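Local coordinates for exosome complex component Rrp42 (Archaeoglobus fulgidus, PDB 3M7N), which is predicted to be a non-catalytic RNase PH-family subunit of the archaeal RNA-degrading exosome that contributes to structuring the Rrp41 active site, at residues Leu183-Thr188 / Arg250-Lys255. Numbering follows the deposited sequence.
Sequences LPVSVT and RKLREK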
ATOM      1  N   LEU H 183     -33.200  24.453   4.672  1.00 33.29           N
ATOM      2  CA  LEU H 183     -32.727  24.264   3.319  1.00 30.71           C
ATOM      3  C   LEU H 183     -31.304  24.826   3.205  1.00 30.18           C
ATOM      4  O   LEU H 183     -31.090  25.914   2.670  1.00 31.50           O
ATOM      5  CB  LEU H 183     -33.694  24.928   2.338  1.00 28.75           C
ATOM      6  CG  LEU H 183     -33.923  24.245   0.984  1.00 41.60           C
ATOM      7  CD1 LEU H 183     -34.923  25.024   0.115  1.00 35.56           C
ATOM      8  CD2 LEU H 183     -32.601  24.032   0.233  1.00 33.55           C
ATOM      9  N   PRO H 184     -30.330  24.075   3.734  1.00 27.00           N
ATOM     10  CA  PRO H 184     -28.895  24.367   3.624  1.00 26.02           C
ATOM     11  C   PRO H 184     -28.461  24.415   2.166  1.00 27.18           C
ATOM     12  O   PRO H 184     -28.747  23.466   1.418  1.00 25.11           O
ATOM     13  CB  PRO H 184     -28.216  23.148   4.259  1.00 23.33           C
ATOM     14  CG  PRO H 184     -29.274  22.349   4.880  1.00 29.87           C
ATOM     15  CD  PRO H 184     -30.607  22.780   4.377  1.00 29.18           C
ATOM     16  N   VAL H 185     -27.754  25.477   1.786  1.00 23.41           N
ATOM     17  CA  VAL H 185     -27.208  25.625   0.449  1.00 19.54           C
ATOM     18  C   VAL H 185     -25.829  26.181   0.624  1.00 28.00           C
ATOM     19  O   VAL H 185     -25.626  27.120   1.432  1.00 22.63           O
ATOM     20  CB  VAL H 185     -28.014  26.628  -0.389  1.00 26.72           C
ATOM     21  CG1 VAL H 185     -27.363  26.835  -1.745  1.00 21.77           C
ATOM     22  CG2 VAL H 185     -29.477  26.177  -0.512  1.00 22.20           C
ATOM     23  N   SER H 186     -24.880  25.588  -0.108  1.00 23.37           N
ATOM     24  CA  SER H 186     -23.483  25.984  -0.028  1.00 22.71           C
ATOM     25  C   SER H 186     -23.053  26.692  -1.294  1.00 21.11           C
ATOM     26  O   SER H 186     -23.473  26.327  -2.392  1.00 24.34           O
ATOM     27  CB  SER H 186     -22.576  24.761   0.220  1.00 27.67           C
ATOM     28  OG  SER H 186     -22.346  24.041  -0.991  1.00 27.09           O
ATOM     29  N   VAL H 187     -22.218  27.712  -1.133  1.00 23.03           N
ATOM     30  CA  VAL H 187     -21.699  28.493  -2.250  1.00 21.76           C
ATOM     31  C   VAL H 187     -20.185  28.512  -2.200  1.00 23.33           C
ATOM     32  O   VAL H 187     -19.582  28.981  -1.231  1.00 25.25           O
ATOM     33  CB  VAL H 187     -22.195  29.964  -2.217  1.00 22.31           C
ATOM     34  CG1 VAL H 187     -21.537  30.785  -3.337  1.00 18.67           C
ATOM     35  CG2 VAL H 187     -23.714  30.022  -2.309  1.00 19.69           C
ATOM     36  N   THR H 188     -19.570  28.057  -3.280  1.00 25.45           N
ATOM     37  CA  THR H 188     -18.139  27.837  -3.305  1.00 22.16           C
ATOM     38  C   THR H 188     -17.482  28.714  -4.335  1.00 22.24           C
ATOM     39  O   THR H 188     -17.881  28.727  -5.499  1.00 22.74           O
ATOM     40  CB  THR H 188     -17.813  26.339  -3.615  1.00 25.50           C
ATOM     41  OG1 THR H 188     -18.275  25.530  -2.528  1.00 24.52           O
ATOM     42  CG2 THR H 188     -16.319  26.132  -3.838  1.00 19.16           C
ATOM     43  N   ARG H 250     -29.370  32.364  -1.528  1.00 30.47           N
ATOM     44  CA  ARG H 250     -30.792  32.682  -1.537  1.00 34.20           C
ATOM     45  C   ARG H 250     -31.391  32.419  -2.910  1.00 32.08           C
ATOM     46  O   ARG H 250     -32.409  31.754  -3.012  1.00 33.77           O
ATOM     47  CB  ARG H 250     -31.048  34.144  -1.122  1.00 35.68           C
ATOM     48  CG  ARG H 250     -31.474  34.343   0.338  1.00 42.55           C
ATOM     49  CD  ARG H 250     -32.377  35.579   0.492  1.00 41.81           C
ATOM     50  NE  ARG H 250     -31.967  36.641  -0.423  1.00 38.25           N
ATOM     51  CZ  ARG H 250     -30.999  37.517  -0.174  1.00 39.19           C
ATOM     52  NH1 ARG H 250     -30.688  38.437  -1.079  1.00 37.49           N
ATOM     53  NH2 ARG H 250     -30.346  37.483   0.981  1.00 39.65           N
ATOM     54  N   LYS H 251     -30.772  32.949  -3.962  1.00 30.06           N
ATOM     55  CA  LYS H 251     -31.242  32.662  -5.320  1.00 35.11           C
ATOM     56  C   LYS H 251     -31.348  31.152  -5.551  1.00 39.28           C
ATOM     57  O   LYS H 251     -32.376  30.643  -6.009  1.00 46.57           O
ATOM     58  CB  LYS H 251     -30.290  33.246  -6.354  1.00 33.71           C
ATOM     59  CG  LYS H 251     -30.470  34.729  -6.641  1.00 43.78           C
ATOM     60  CD  LYS H 251     -30.864  35.501  -5.403  1.00 44.91           C
ATOM     61  CE  LYS H 251     -31.272  36.936  -5.736  1.00 46.23           C
ATOM     62  NZ  LYS H 251     -32.195  37.474  -4.675  1.00 50.35           N
ATOM     63  N   LEU H 252     -30.275  30.441  -5.230  1.00 29.29           N
ATOM     64  CA  LEU H 252     -30.250  29.003  -5.377  1.00 34.07           C
ATOM     65  C   LEU H 252     -31.421  28.367  -4.666  1.00 36.14           C
ATOM     66  O   LEU H 252     -32.073  27.458  -5.190  1.00 38.59           O
ATOM     67  CB  LEU H 252     -28.924  28.440  -4.844  1.00 27.65           C
ATOM     68  CG  LEU H 252     -27.791  28.615  -5.861  1.00 29.80           C
ATOM     69  CD1 LEU H 252     -26.473  28.100  -5.331  1.00 24.75           C
ATOM     70  CD2 LEU H 252     -28.161  27.915  -7.174  1.00 27.73           C
ATOM     71  N   ARG H 253     -31.669  28.850  -3.456  1.00 36.92           N
ATOM     72  CA  ARG H 253     -32.676  28.294  -2.571  1.00 35.81           C
ATOM     73  C   ARG H 253     -34.031  28.396  -3.254  1.00 41.96           C
ATOM     74  O   ARG H 253     -34.913  27.575  -3.037  1.00 45.57           O
ATOM     75  CB  ARG H 253     -32.653  29.056  -1.240  1.00 33.92           C
ATOM     76  CG  ARG H 253     -33.413  28.414  -0.090  1.00 30.79           C
ATOM     77  CD  ARG H 253     -33.013  29.035   1.248  1.00 30.81           C
ATOM     78  NE  ARG H 253     -31.760  28.490   1.734  1.00 27.23           N
ATOM     79  CZ  ARG H 253     -30.630  29.171   1.881  1.00 31.57           C
ATOM     80  NH1 ARG H 253     -30.576  30.479   1.599  1.00 25.74           N
ATOM     81  NH2 ARG H 253     -29.542  28.527   2.318  1.00 25.99           N
ATOM     82  N   GLU H 254     -34.182  29.382  -4.124  1.00 40.21           N
ATOM     83  CA  GLU H 254     -35.471  29.602  -4.757  1.00 47.93           C
ATOM     84  C   GLU H 254     -35.720  28.673  -5.953  1.00 52.25           C
ATOM     85  O   GLU H 254     -36.811  28.652  -6.521  1.00 59.54           O
ATOM     86  CB  GLU H 254     -35.655  31.092  -5.084  1.00 51.66           C
ATOM     87  CG  GLU H 254     -35.945  31.448  -6.532  1.00 58.37           C
ATOM     88  CD  GLU H 254     -35.924  32.963  -6.756  1.00 71.21           C
ATOM     89  OE1 GLU H 254     -35.450  33.693  -5.846  1.00 62.04           O
ATOM     90  OE2 GLU H 254     -36.381  33.417  -7.836  1.00 75.64           O
ATOM     91  N   LYS H 255     -34.716  27.880  -6.311  1.00 48.34           N
ATOM     92  CA  LYS H 255     -34.892  26.871  -7.342  1.00 48.08           C
ATOM     93  C   LYS H 255     -35.593  25.628  -6.769  1.00 48.29           C
ATOM     94  O   LYS H 255     -36.117  24.805  -7.510  1.00 55.69           O
ATOM     95  CB  LYS H 255     -33.548  26.510  -8.003  1.00 43.26           C
ATOM     96  CG  LYS H 255     -32.963  27.635  -8.855  1.00 50.06           C
ATOM     97  CD  LYS H 255     -31.834  27.162  -9.760  1.00 41.80           C
ATOM     98  CE  LYS H 255     -31.543  28.182 -10.888  1.00 51.88           C
ATOM     99  NZ  LYS H 255     -30.727  27.630 -12.076  1.00 45.48           N
TER
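R253, on helix 235-253, reaches back to the backbone just ahead of strand 185-192 and grips the carbonyl oxygen of L183 side-on. R253 NE donates to L183 O at 2.8 Å, close to straight at 158°; R253 NH2 adds a second, more bent bond to L183 O at 3.1 Å. The acceptor lies in the guanidinium plane, and both donors lie in the carbonyl plane. CG of R253 is anti to its backbone N (chi1 -167°), and a bend at chi3 (-80°) turns the guanidinium toward L183 O. NH2 also bonds T216 OG1 on strand 211-216, the strand partner of V185, while NH1 makes a weak, long ion pair with D220. Carbon packing flanks the grip: L183 CD1 lies 3.7 Å from R253 CG, and V185 CG2 sits against the guanidinium, 3.7 Å from R253 NH2; the side chains of V185 and L252 cross obliquely, with V185 CG1 3.8 Å from L252 CB. A leucine in place of R253 would remove both donors to L183 O and would probably loosen the tie between helix and strand. In this alpha/beta packing of the second RNase PH domain, one arginine thus satisfies a carbonyl at the strand's entry and, through T216 OG1, ties the same guanidinium to strand 211-216, its charge probably polarising that carbonyl.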